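Local coordinates for protein 3' terminal uridylyl transferase (Trypanosoma brucei, PDB 5HZD) that adds uridines from UTP to the 3' end of guide RNAs, ribosomal RNAs and some mRNAs during mitochondrial RNA editing, at residues Arg98-Lys103 with Val147-Glu152; Pro141-Ala146 with Arg171-Lys176; Val96-Arg99 with Ala104-Phe107; Arg90-Cys95 with Ala249-Ala254; Val157-Val162 with Ile175-Ser180. One frame throughout, in Å; residues are numbered along the deposited sequence.

Contact 1: residues Arg98-Lys103 with Val147-Glu152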
# COMPACT_ATOMS: atom_id res chain seq x y z
N ARG A 98 -13.60 5.35 17.99
CA ARG A 98 -15.01 5.33 18.43
C ARG A 98 -15.33 6.36 19.48
O ARG A 98 -16.49 6.68 19.68
CB ARG A 98 -15.43 3.93 18.89
CG ARG A 98 -15.56 2.98 17.71
CD ARG A 98 -16.03 1.60 18.12
NE ARG A 98 -17.39 1.73 18.65
CZ ARG A 98 -18.10 0.74 19.18
NH1 ARG A 98 -19.34 0.98 19.61
NH2 ARG A 98 -17.58 -0.46 19.30
N ARG A 99 -14.34 6.90 20.17
CA ARG A 99 -14.62 7.99 21.11
C ARG A 99 -14.96 9.27 20.35
O ARG A 99 -15.73 10.10 20.84
CB ARG A 99 -13.43 8.21 22.06
CG ARG A 99 -13.44 9.54 22.86
CD ARG A 99 -14.46 9.60 24.01
NE ARG A 99 -14.64 8.33 24.71
CZ ARG A 99 -13.85 7.88 25.68
NH1 ARG A 99 -12.79 8.59 26.06
NH2 ARG A 99 -14.11 6.71 26.26
N TRP A 100 -14.43 9.41 19.13
CA TRP A 100 -14.76 10.54 18.26
C TRP A 100 -16.10 10.30 17.55
O TRP A 100 -16.97 11.18 17.50
CB TRP A 100 -13.62 10.72 17.27
CG TRP A 100 -13.93 11.58 16.11
CD1 TRP A 100 -14.15 12.92 16.11
CD2 TRP A 100 -14.06 11.14 14.76
NE1 TRP A 100 -14.40 13.36 14.82
CE2 TRP A 100 -14.35 12.29 13.98
CE3 TRP A 100 -13.94 9.90 14.13
CZ2 TRP A 100 -14.56 12.21 12.59
CZ3 TRP A 100 -14.15 9.81 12.76
CH2 TRP A 100 -14.44 10.99 12.00
N HIS A 101 -16.28 9.10 17.04
CA HIS A 101 -17.50 8.78 16.30
C HIS A 101 -17.85 7.33 16.54
O HIS A 101 -17.20 6.43 16.02
CB HIS A 101 -17.27 9.02 14.81
CG HIS A 101 -18.52 8.97 14.01
ND1 HIS A 101 -19.47 9.97 14.06
CD2 HIS A 101 -18.99 8.04 13.16
CE1 HIS A 101 -20.47 9.65 13.26
NE2 HIS A 101 -20.20 8.49 12.70
N ASP A 102 -18.90 7.09 17.35
CA ASP A 102 -19.15 5.74 17.83
C ASP A 102 -19.37 4.70 16.74
O ASP A 102 -19.05 3.51 16.92
CB ASP A 102 -20.33 5.71 18.81
CG ASP A 102 -20.57 4.33 19.35
OD1 ASP A 102 -19.67 3.83 20.08
OD2 ASP A 102 -21.63 3.73 19.01
N LYS A 103 -19.90 5.14 15.61
CA LYS A 103 -20.22 4.19 14.56
C LYS A 103 -19.08 3.99 13.55
O LYS A 103 -19.21 3.18 12.64
CB LYS A 103 -21.47 4.63 13.83
CG LYS A 103 -22.73 4.41 14.68
CD LYS A 103 -23.95 4.93 13.98
CE LYS A 103 -24.30 4.01 12.82
NZ LYS A 103 -25.61 4.38 12.21
N VAL A 147 -9.16 14.88 11.22
CA VAL A 147 -7.73 14.72 11.48
C VAL A 147 -7.34 15.36 12.81
O VAL A 147 -6.62 14.73 13.60
CB VAL A 147 -6.88 15.37 10.35
CG1 VAL A 147 -5.44 15.65 10.83
CG2 VAL A 147 -6.90 14.49 9.11
N ARG A 148 -7.82 16.57 13.08
CA ARG A 148 -7.47 17.27 14.33
C ARG A 148 -8.09 16.54 15.53
O ARG A 148 -7.43 16.36 16.54
CB ARG A 148 -7.86 18.75 14.29
CG ARG A 148 -7.15 19.46 13.12
CD ARG A 148 -7.77 20.77 12.68
NE ARG A 148 -7.85 21.72 13.78
CZ ARG A 148 -9.00 22.24 14.22
NH1 ARG A 148 -10.14 21.89 13.62
NH2 ARG A 148 -9.00 23.10 15.23
N SER A 149 -9.34 16.08 15.39
CA SER A 149 -10.00 15.38 16.51
C SER A 149 -9.28 14.11 16.89
O SER A 149 -9.03 13.87 18.09
CB SER A 149 -11.45 15.04 16.13
OG SER A 149 -12.21 16.24 16.00
N ILE A 150 -8.94 13.29 15.91
CA ILE A 150 -8.30 12.01 16.23
C ILE A 150 -6.85 12.20 16.69
O ILE A 150 -6.37 11.48 17.57
CB ILE A 150 -8.45 11.03 15.08
CG1 ILE A 150 -9.95 10.69 14.95
CG2 ILE A 150 -7.64 9.77 15.33
CD1 ILE A 150 -10.27 10.00 13.68
N THR A 151 -6.16 13.20 16.13
CA THR A 151 -4.83 13.52 16.64
C THR A 151 -4.86 13.80 18.14
O THR A 151 -4.03 13.28 18.87
CB THR A 151 -4.22 14.69 15.89
OG1 THR A 151 -4.08 14.27 14.53
CG2 THR A 151 -2.80 14.99 16.43
N GLU A 152 -5.85 14.57 18.59
CA GLU A 152 -5.92 14.92 20.01
C GLU A 152 -6.23 13.70 20.87
O GLU A 152 -5.66 13.54 21.95
CB GLU A 152 -6.99 15.99 20.24
CG GLU A 152 -7.22 16.34 21.69
CD GLU A 152 -6.06 17.12 22.30
OE1 GLU A 152 -5.11 17.48 21.57
OE2 GLU A 152 -6.11 17.35 23.53
O HOH W 1 -14.06 16.28 13.97

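Contact 2: residues Pro141-Ala146 with Arg171-Lys176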
# COMPACT_ATOMS: atom_id res chain seq x y z
N PRO A 141 -17.01 12.95 7.17
CA PRO A 141 -17.30 14.30 7.64
C PRO A 141 -16.12 15.19 7.28
O PRO A 141 -15.16 14.68 6.72
CB PRO A 141 -17.39 14.12 9.16
CG PRO A 141 -16.46 12.98 9.46
CD PRO A 141 -16.49 12.07 8.24
N LEU A 142 -16.17 16.47 7.62
CA LEU A 142 -15.09 17.35 7.16
C LEU A 142 -13.75 16.85 7.66
O LEU A 142 -13.50 16.72 8.87
CB LEU A 142 -15.35 18.78 7.59
CG LEU A 142 -16.38 19.45 6.65
CD1 LEU A 142 -16.70 20.81 7.11
CD2 LEU A 142 -15.87 19.53 5.21
N GLU A 143 -12.89 16.49 6.71
CA GLU A 143 -11.73 15.70 7.06
C GLU A 143 -10.65 16.46 7.81
O GLU A 143 -9.94 15.85 8.60
CB GLU A 143 -11.14 15.01 5.82
CG GLU A 143 -12.01 13.88 5.30
CD GLU A 143 -11.67 13.57 3.85
OE1 GLU A 143 -12.01 14.42 2.98
OE2 GLU A 143 -11.09 12.51 3.59
N LYS A 144 -10.52 17.77 7.57
CA LYS A 144 -9.54 18.53 8.34
C LYS A 144 -9.88 18.44 9.84
O LYS A 144 -8.99 18.35 10.71
CB LYS A 144 -9.53 20.00 7.87
CG LYS A 144 -8.77 20.94 8.78
CD LYS A 144 -8.85 22.39 8.31
CE LYS A 144 -8.41 23.35 9.42
NZ LYS A 144 -7.08 22.97 10.02
N ASN A 145 -11.18 18.44 10.14
CA ASN A 145 -11.56 18.42 11.55
C ASN A 145 -11.42 17.04 12.13
O ASN A 145 -11.04 16.89 13.30
CB ASN A 145 -12.99 18.96 11.72
CG ASN A 145 -13.10 20.38 11.28
OD1 ASN A 145 -12.20 21.17 11.53
ND2 ASN A 145 -14.19 20.70 10.60
N ALA A 146 -11.71 16.02 11.33
CA ALA A 146 -11.53 14.63 11.74
C ALA A 146 -10.05 14.38 12.07
O ALA A 146 -9.71 13.76 13.09
CB ALA A 146 -12.00 13.69 10.62
N ARG A 171 -4.54 17.04 -0.06
CA ARG A 171 -5.71 16.85 -0.91
C ARG A 171 -6.62 15.81 -0.27
O ARG A 171 -7.85 15.91 -0.31
CB ARG A 171 -5.28 16.38 -2.31
CG ARG A 171 -6.14 16.91 -3.45
CD ARG A 171 -5.74 16.26 -4.77
NE ARG A 171 -5.56 14.81 -4.63
CZ ARG A 171 -6.55 13.92 -4.70
NH1 ARG A 171 -7.79 14.31 -4.92
NH2 ARG A 171 -6.28 12.62 -4.56
N VAL A 172 -5.99 14.81 0.33
CA VAL A 172 -6.68 13.84 1.17
C VAL A 172 -6.09 14.01 2.57
O VAL A 172 -4.96 13.57 2.81
CB VAL A 172 -6.45 12.40 0.67
CG1 VAL A 172 -7.26 11.43 1.49
CG2 VAL A 172 -6.82 12.27 -0.80
N PRO A 173 -6.81 14.69 3.48
CA PRO A 173 -6.22 14.85 4.81
C PRO A 173 -6.05 13.52 5.52
O PRO A 173 -6.92 12.64 5.44
CB PRO A 173 -7.26 15.68 5.56
CG PRO A 173 -8.00 16.41 4.44
CD PRO A 173 -8.10 15.38 3.37
N ILE A 174 -4.92 13.35 6.19
CA ILE A 174 -4.61 12.09 6.86
C ILE A 174 -3.83 12.39 8.13
O ILE A 174 -3.42 13.52 8.38
CB ILE A 174 -3.76 11.14 5.98
CG1 ILE A 174 -2.45 11.82 5.57
CG2 ILE A 174 -4.53 10.71 4.74
CD1 ILE A 174 -1.43 10.81 4.98
N ILE A 175 -3.68 11.35 8.96
CA ILE A 175 -2.74 11.39 10.07
C ILE A 175 -1.65 10.38 9.77
O ILE A 175 -1.93 9.23 9.47
CB ILE A 175 -3.42 10.96 11.41
CG1 ILE A 175 -4.51 11.97 11.80
CG2 ILE A 175 -2.35 10.89 12.53
CD1 ILE A 175 -5.37 11.49 12.98
N LYS A 176 -0.40 10.81 9.82
CA LYS A 176 0.72 9.87 9.65
C LYS A 176 1.33 9.63 11.00
O LYS A 176 1.61 10.57 11.76
CB LYS A 176 1.79 10.48 8.73
CG LYS A 176 1.40 10.43 7.23
CD LYS A 176 2.56 10.92 6.35
CE LYS A 176 3.63 9.87 6.24
NZ LYS A 176 3.17 8.82 5.27
O HOH W 2 -8.98 10.99 4.50

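Contact 3: residues Val96-Arg99 with Ala104-Phe107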
# COMPACT_ATOMS: atom_id res chain seq x y z
N VAL A 96 -9.93 3.91 19.91
CA VAL A 96 -9.67 5.34 19.99
C VAL A 96 -10.67 6.09 19.12
O VAL A 96 -11.33 7.05 19.59
CB VAL A 96 -8.24 5.68 19.50
CG1 VAL A 96 -8.04 7.20 19.51
CG2 VAL A 96 -7.20 4.98 20.35
N VAL A 97 -10.84 5.67 17.85
CA VAL A 97 -11.68 6.48 16.97
C VAL A 97 -13.15 6.42 17.33
O VAL A 97 -13.88 7.37 17.03
CB VAL A 97 -11.46 6.19 15.48
CG1 VAL A 97 -9.96 6.30 15.15
CG2 VAL A 97 -11.96 4.84 15.15
N ARG A 98 -13.60 5.35 17.99
CA ARG A 98 -15.01 5.33 18.43
C ARG A 98 -15.33 6.36 19.48
O ARG A 98 -16.49 6.68 19.68
CB ARG A 98 -15.43 3.93 18.89
CG ARG A 98 -15.56 2.98 17.71
CD ARG A 98 -16.03 1.60 18.12
NE ARG A 98 -17.39 1.73 18.65
CZ ARG A 98 -18.10 0.74 19.18
NH1 ARG A 98 -19.34 0.98 19.61
NH2 ARG A 98 -17.58 -0.46 19.30
N ARG A 99 -14.34 6.90 20.17
CA ARG A 99 -14.62 7.99 21.11
C ARG A 99 -14.96 9.27 20.35
O ARG A 99 -15.73 10.10 20.84
CB ARG A 99 -13.43 8.21 22.06
CG ARG A 99 -13.44 9.54 22.86
CD ARG A 99 -14.46 9.60 24.01
NE ARG A 99 -14.64 8.33 24.71
CZ ARG A 99 -13.85 7.88 25.68
NH1 ARG A 99 -12.79 8.59 26.06
NH2 ARG A 99 -14.11 6.71 26.26
N ALA A 104 -17.99 4.73 13.71
CA ALA A 104 -16.82 4.49 12.88
C ALA A 104 -16.17 3.14 13.15
O ALA A 104 -16.08 2.69 14.31
CB ALA A 104 -15.81 5.58 13.09
N ARG A 105 -15.69 2.50 12.08
CA ARG A 105 -14.93 1.26 12.19
C ARG A 105 -13.65 1.42 11.39
O ARG A 105 -13.57 2.27 10.50
CB ARG A 105 -15.75 0.06 11.71
CG ARG A 105 -17.01 -0.20 12.57
CD ARG A 105 -16.64 -0.56 14.00
NE ARG A 105 -17.85 -0.87 14.79
CZ ARG A 105 -18.57 0.04 15.45
NH1 ARG A 105 -18.22 1.31 15.44
NH2 ARG A 105 -19.66 -0.34 16.11
N VAL A 106 -12.66 0.61 11.73
CA VAL A 106 -11.33 0.75 11.13
C VAL A 106 -11.08 -0.42 10.19
O VAL A 106 -11.26 -1.58 10.57
CB VAL A 106 -10.22 0.80 12.22
CG1 VAL A 106 -8.81 0.90 11.58
CG2 VAL A 106 -10.43 2.03 13.14
N PHE A 107 -10.67 -0.12 8.95
CA PHE A 107 -10.40 -1.14 7.93
C PHE A 107 -8.93 -1.04 7.57
O PHE A 107 -8.46 0.06 7.26
CB PHE A 107 -11.18 -0.80 6.66
CG PHE A 107 -12.69 -0.81 6.82
CD1 PHE A 107 -13.33 0.22 7.52
CD2 PHE A 107 -13.47 -1.79 6.22
CE1 PHE A 107 -14.70 0.24 7.66
CE2 PHE A 107 -14.86 -1.76 6.34
CZ PHE A 107 -15.47 -0.76 7.08

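Contact 4: residues Arg90-Cys95 with Ala249-Ala254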
# COMPACT_ATOMS: atom_id res chain seq x y z
N ARG A 90 -5.08 -2.57 14.75
CA ARG A 90 -6.33 -2.10 14.16
C ARG A 90 -7.41 -2.02 15.24
O ARG A 90 -8.13 -1.03 15.31
CB ARG A 90 -6.81 -3.08 13.06
CG ARG A 90 -7.98 -2.52 12.21
CD ARG A 90 -8.82 -3.66 11.59
NE ARG A 90 -9.33 -4.46 12.69
CZ ARG A 90 -10.40 -4.12 13.39
NH1 ARG A 90 -11.10 -3.02 13.05
NH2 ARG A 90 -10.74 -4.86 14.43
N ALA A 91 -7.53 -3.07 16.06
CA ALA A 91 -8.54 -3.06 17.11
C ALA A 91 -8.26 -1.97 18.11
O ALA A 91 -9.20 -1.32 18.61
CB ALA A 91 -8.61 -4.42 17.80
N GLN A 92 -6.98 -1.74 18.41
CA GLN A 92 -6.59 -0.63 19.31
C GLN A 92 -7.02 0.71 18.75
O GLN A 92 -7.62 1.53 19.44
CB GLN A 92 -5.07 -0.68 19.58
CG GLN A 92 -4.71 -1.91 20.39
CD GLN A 92 -3.27 -2.35 20.23
OE1 GLN A 92 -2.40 -1.58 19.80
NE2 GLN A 92 -3.00 -3.58 20.63
N LEU A 93 -6.72 0.95 17.48
CA LEU A 93 -7.11 2.20 16.85
C LEU A 93 -8.63 2.35 16.84
O LEU A 93 -9.14 3.45 17.06
CB LEU A 93 -6.55 2.29 15.42
CG LEU A 93 -6.88 3.63 14.74
CD1 LEU A 93 -6.29 4.86 15.47
CD2 LEU A 93 -6.33 3.58 13.28
N GLU A 94 -9.36 1.25 16.68
CA GLU A 94 -10.81 1.37 16.63
C GLU A 94 -11.37 1.84 17.95
O GLU A 94 -12.31 2.63 17.98
CB GLU A 94 -11.45 0.06 16.18
CG GLU A 94 -12.94 0.15 15.92
CD GLU A 94 -13.44 -1.10 15.23
OE1 GLU A 94 -14.06 -1.94 15.92
OE2 GLU A 94 -13.20 -1.29 14.00
N CYS A 95 -10.76 1.42 19.06
CA CYS A 95 -11.15 1.91 20.39
C CYS A 95 -11.00 3.41 20.50
O CYS A 95 -11.81 4.10 21.12
CB CYS A 95 -10.25 1.29 21.45
SG CYS A 95 -10.43 -0.46 21.69
N ALA A 249 -6.86 -4.71 25.29
CA ALA A 249 -7.59 -4.29 26.49
C ALA A 249 -6.93 -3.09 27.15
O ALA A 249 -7.61 -2.25 27.73
CB ALA A 249 -7.73 -5.45 27.50
N ALA A 250 -5.60 -3.01 27.08
CA ALA A 250 -4.89 -1.90 27.71
C ALA A 250 -5.24 -0.58 27.03
O ALA A 250 -5.42 0.44 27.70
CB ALA A 250 -3.39 -2.14 27.71
N VAL A 251 -5.34 -0.57 25.71
CA VAL A 251 -5.77 0.64 25.02
C VAL A 251 -7.26 0.95 25.29
O VAL A 251 -7.63 2.10 25.49
CB VAL A 251 -5.46 0.55 23.52
CG1 VAL A 251 -5.98 1.80 22.80
CG2 VAL A 251 -3.95 0.38 23.32
N ARG A 252 -8.09 -0.08 25.29
CA ARG A 252 -9.51 0.07 25.59
C ARG A 252 -9.68 0.68 26.99
O ARG A 252 -10.50 1.60 27.16
CB ARG A 252 -10.23 -1.28 25.40
CG ARG A 252 -11.77 -1.22 25.39
CD ARG A 252 -12.40 -2.59 25.01
NE ARG A 252 -12.18 -2.91 23.60
CZ ARG A 252 -11.55 -3.99 23.15
NH1 ARG A 252 -11.07 -4.90 24.00
NH2 ARG A 252 -11.40 -4.18 21.84
N ALA A 253 -8.88 0.23 27.96
CA ALA A 253 -8.90 0.82 29.31
C ALA A 253 -8.44 2.28 29.33
O ALA A 253 -9.02 3.12 30.02
CB ALA A 253 -8.08 -0.02 30.29
N ALA A 254 -7.38 2.60 28.59
CA ALA A 254 -6.88 3.99 28.54
C ALA A 254 -7.87 4.94 27.87
O ALA A 254 -7.82 6.16 28.08
CB ALA A 254 -5.54 4.02 27.82
O HOH W 3 -11.68 -2.52 19.24

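Contact 5: residues Val157-Val162 with Ile175-Ser180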
# COMPACT_ATOMS: atom_id res chain seq x y z
N VAL A 157 -3.93 9.52 24.79
CA VAL A 157 -3.74 8.10 25.19
C VAL A 157 -2.25 7.76 25.18
O VAL A 157 -1.87 6.61 25.45
CB VAL A 157 -4.61 7.15 24.30
CG1 VAL A 157 -3.97 6.86 22.97
CG2 VAL A 157 -4.94 5.86 25.01
N GLY A 158 -1.40 8.75 24.91
CA GLY A 158 0.04 8.61 25.04
C GLY A 158 0.92 8.77 23.81
O GLY A 158 2.14 8.62 23.89
N PHE A 159 0.33 9.07 22.66
CA PHE A 159 1.16 9.32 21.48
C PHE A 159 1.83 10.68 21.60
O PHE A 159 1.18 11.66 21.97
CB PHE A 159 0.35 9.22 20.19
CG PHE A 159 -0.01 7.79 19.82
CD1 PHE A 159 -1.05 7.13 20.47
CD2 PHE A 159 0.72 7.10 18.85
CE1 PHE A 159 -1.37 5.82 20.14
CE2 PHE A 159 0.42 5.78 18.53
CZ PHE A 159 -0.63 5.13 19.18
N SER A 160 3.13 10.74 21.29
CA SER A 160 3.87 11.99 21.32
C SER A 160 3.79 12.82 20.03
O SER A 160 3.70 12.27 18.93
CB SER A 160 5.34 11.67 21.60
OG SER A 160 6.09 12.85 21.52
N PHE A 161 3.90 14.14 20.13
CA PHE A 161 3.99 14.97 18.94
C PHE A 161 5.21 14.62 18.07
O PHE A 161 5.23 14.90 16.88
CB PHE A 161 4.01 16.47 19.29
CG PHE A 161 5.34 16.96 19.77
CD1 PHE A 161 5.82 16.60 21.02
CD2 PHE A 161 6.13 17.75 18.96
CE1 PHE A 161 7.05 17.04 21.46
CE2 PHE A 161 7.36 18.20 19.40
CZ PHE A 161 7.83 17.83 20.65
N VAL A 162 6.24 14.02 18.67
CA VAL A 162 7.42 13.54 17.92
C VAL A 162 7.00 12.51 16.86
O VAL A 162 7.56 12.44 15.77
CB VAL A 162 8.43 12.91 18.92
CG1 VAL A 162 9.52 12.10 18.23
CG2 VAL A 162 9.05 14.01 19.81
N ILE A 175 -3.68 11.35 8.96
CA ILE A 175 -2.74 11.39 10.07
C ILE A 175 -1.65 10.38 9.77
O ILE A 175 -1.93 9.23 9.47
CB ILE A 175 -3.42 10.96 11.41
CG1 ILE A 175 -4.51 11.97 11.80
CG2 ILE A 175 -2.35 10.89 12.53
CD1 ILE A 175 -5.37 11.49 12.98
N LYS A 176 -0.40 10.81 9.82
CA LYS A 176 0.72 9.87 9.65
C LYS A 176 1.33 9.63 11.00
O LYS A 176 1.61 10.57 11.76
CB LYS A 176 1.79 10.48 8.73
CG LYS A 176 1.40 10.43 7.23
CD LYS A 176 2.56 10.92 6.35
CE LYS A 176 3.63 9.87 6.24
NZ LYS A 176 3.17 8.82 5.27
N HIS A 177 1.55 8.36 11.33
CA HIS A 177 2.28 8.04 12.54
C HIS A 177 3.64 7.45 12.19
O HIS A 177 3.74 6.49 11.41
CB HIS A 177 1.48 7.04 13.40
CG HIS A 177 2.24 6.57 14.60
ND1 HIS A 177 2.83 5.32 14.66
CD2 HIS A 177 2.60 7.20 15.74
CE1 HIS A 177 3.46 5.19 15.82
NE2 HIS A 177 3.35 6.33 16.48
N HIS A 178 4.69 8.06 12.72
CA HIS A 178 6.06 7.63 12.47
C HIS A 178 6.60 6.96 13.73
O HIS A 178 6.87 7.63 14.73
CB HIS A 178 6.95 8.85 12.16
CG HIS A 178 6.44 9.72 11.06
ND1 HIS A 178 6.76 9.51 9.74
CD2 HIS A 178 5.67 10.84 11.10
CE1 HIS A 178 6.18 10.45 9.00
NE2 HIS A 178 5.53 11.27 9.80
N ALA A 179 6.79 5.65 13.69
CA ALA A 179 7.25 4.93 14.88
C ALA A 179 8.71 5.17 15.16
O ALA A 179 9.54 5.15 14.25
CB ALA A 179 7.02 3.44 14.73
N SER A 180 9.03 5.36 16.43
CA SER A 180 10.42 5.43 16.87
C SER A 180 11.04 4.04 16.81
O SER A 180 10.35 3.02 16.87
CB SER A 180 10.50 5.97 18.29
OG SER A 180 9.97 7.28 18.36

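Contact 1: residues Arg98-Lys103 with Val147-Glu152
Trp100 meets Ile150 and Ser149 on the neighbouring helix, and the two halves of its indole meet them in different ways. The tight part is apolar. Ile150 places CD1 over one face of the six-membered ring, 4.1 Å from its centroid and 27° off the ring normal, a CH-pi contact. The opposite face carries CB of His101, so the indole is held between two aliphatic groups. Swinging CG away from the backbone N (chi1 165°) turns the indole toward the other helix, and the backbones are close, the CA atoms of Trp100 and Ile150 lying 6.9 Å apart. Tryptophan suits this place because its flat face takes the Ile150 methyl while its N-H reaches a water. The pyrrole side is no less close, but it is polar and hydrated. Ser149 CB approaches Trp100 CD1 obliquely at 3.4 Å, and the water, 3.1 Å from Trp100 NE1 and 2.7 Å from Ser149 OG, ties the polar rim together. That hydroxyl is also hydrogen-bonded to Asn145 O. Within the palm domain the contact joins the end of helix 80-100 to helix 143-156, where Trp100 also touches Ala146 and Leu153, while Ile150 continues inward to Ile175 of strand 174-177.

Contact 2: residues Pro141-Ala146 with Arg171-Lys176
Glu143 and Pro173 cross at about a right angle, the acidic chain running across CB, CG and CD of the proline. CB of Glu143 rests 3.7 Å from Pro173 CG, and farther out its carboxylate carbon CD lies 4.0 Å from Pro173 CD, so the ring is touched at both ends of the glutamate. This follows from the torsions: CG stands beside the backbone N and opposite the carbonyl carbon (chi1 -71°), and chi2 near 160° keeps the chain extended, so that it passes across the proline. Lys144 adds a lighter touch, its backbone N being 4.2 Å from Pro173 CG, while its side chain leaves for His169. The carboxylate reaches past the ring to a water that donates to Glu143 OE2 and to Pro173 O, both at 2.8 Å, closing a bridge between side chain and backbone. OE2 is also in a salt bridge with Arg290. Proline suits its place, just before strand 174-177, because its compact ring packs closely against the helix. Glutamate suits the first turn of helix 143-156, after the N-cap Leu142, since a negative charge there is probably favoured by the helix dipole. The segment 171-176 also holds Arg171, which by similarity binds RNA. Chemically the contact is amphipathic, with the CB methylene and the carboxylate carbon against a ring and the carboxylate oxygens pinned beyond it; the arginine and the helix N terminus would both be expected to favour the charged form of Glu143.

Contact 3: residues Val96-Arg99 with Ala104-Phe107
The end of helix 80-100 and the start of strand 105-109 run back past each other after a short turn, with the CA atoms of Arg98 and Ala104 only 5.9 Å apart. Two kinds of side-chain contact fill the angle. On the buried side, Val97 CG2 meets Val106 CG2 at 3.8 Å and, more loosely, Ala104 CB at 4.4 Å; short branched and methyl side chains fit here because helix and strand are so close. On the outer side, the guanidinium of Arg98 lies flat on that of Arg105, centres 3.8 Å apart and planes at 26°, with Arg105 NH2 over the middle of the Arg98 group. Arg105 points its CB away from the helix, but a bend at chi2 (-64°) folds the chain back to make this stack. The pair of like charges is probably tolerated because each has polar partners in the turn. Arg105 NH1 donates to Ala104 O at 2.8 Å, in its own guanidinium plane but well above the carbonyl plane, and is also bound to Asp102 O. Arg98 NH1 forms a salt bridge with the carboxylate of Asp102, whose negative charge probably eases the approach of the two cations. Arginine therefore serves twice, as a flat stacking surface and as a donor. The short helix-to-strand connection leads into the edge strand of the mixed sheet in the palm, the catalytic domain of the nucleotidyltransferase fold; next to it runs strand 124-129, before which lies Asp123, a metal ligand by similarity.

Contact 4: residues Arg90-Cys95 with Ala249-Ala254
Val251 packs against Gln92, and Arg252 against Cys95, where two helices come so near that the CA atoms of Cys95 and Arg252 are 5.8 Å apart. The valine meets the glutamine at about a right angle: Val251 CG2 touches Gln92 CG at 3.8 Å, while its other methyl, CG1, lies 3.7 Å from Gln92 O. A beta-branched residue suits this spot, since one methyl can lie on the neighbouring side chain and the other on its backbone. Cys95, a small residue, in the conformer described points its sulfur at the Arg252 side chain, with SG 3.8 Å from Arg252 CB and 3.6 Å from Arg252 NE, an oblique approach to the guanidinium. Arg252 is bent at chi3 (-70°), which brings its far end back to the opposing helix; there its NH2 donates at 3.1 Å to a water lying in the guanidinium plane, and the water in turn donates to Ala91 O at 2.8 Å. In the next shell the amide of Gln92 is fixed by Leu280 N at OE1 and by Glu279 at NE2, so its aliphatic stem is presented to Val251. On a different part of the same helix, Arg90 NH1 and Glu94 OE2 form a salt bridge of 2.9 Å and also bind the backbone of Val106. Helix 80-100 thus lies between strand 105-109 of the catalytic sheet and helix 247-254, whose small alanines, Ala249, Ala250 and Ala253, pack on Leu244 of a separate four-stranded antiparallel sheet; that sheet belongs to the long insertion between strands 174-177 and 285-288.

Contact 5: residues Val157-Val162 with Ile175-Ser180
Near the edge-to-face pair of Phe159 and His177, the loop of Phe159 is shaped by Ser160 OG, which accepts a 3.1 Å hydrogen bond from Val162 N, an ST turn. The two rings stand almost perpendicular, planes at 84° and centroids 5.2 Å apart. Phe159 presents an edge, its CD2 and CE2, to the face of His177, an offset T-shaped pair; CE2 comes within 3.6 Å of His177 NE2. The histidine reaches the loop because CG is anti to its backbone N (chi1 174°), and a hydrogen bond between ND1 and Ile283 O helps to set the rotation of the ring. Histidine thus offers an aromatic face while its ND1 is satisfied by a carbonyl. Phenylalanine suits the other side because its C-H edge carries slight positive charge. Just before it, Gly158 ends helix 143-156 with a Schellman motif at a positive phi of 119°, where a side chain would press on the preceding carbonyl. Both rings are stacked in turn by others, Phe159 by Tyr281 and His177 by Phe285, and both touch Leu164 of strand 164-167. The His177 side chain lies about 7 Å from that of Asp286, which by similarity is important for catalysis. The contact anchors the palm-domain loop that connects helix 143-156 to edge strand 164-167 upon the neighbouring strand 174-177, itself bonded to strand 285-288.

How the contacts relate
From the N terminus, helix 80-100 supplies the first segments of contacts 4, 3 and 1 in turn. Contact 3 closes first, across a short turn into strand 105-109. Contact 1 starts from the same end of the helix but spans a longer loop, closing on helix 143-156. Before it closes, contact 2 opens at the start of that helix, so the two cross; contact 2 ends at strand 174-177. Contact 5 opens after the helix and ends on that same strand, sharing Ile175 and Lys176 with contact 2. Contact 4 closes last and encloses all the others, tying the palm's helix 80-100 to helix 247-254 of the insertion; Ala254 touches Val157 of contact 5.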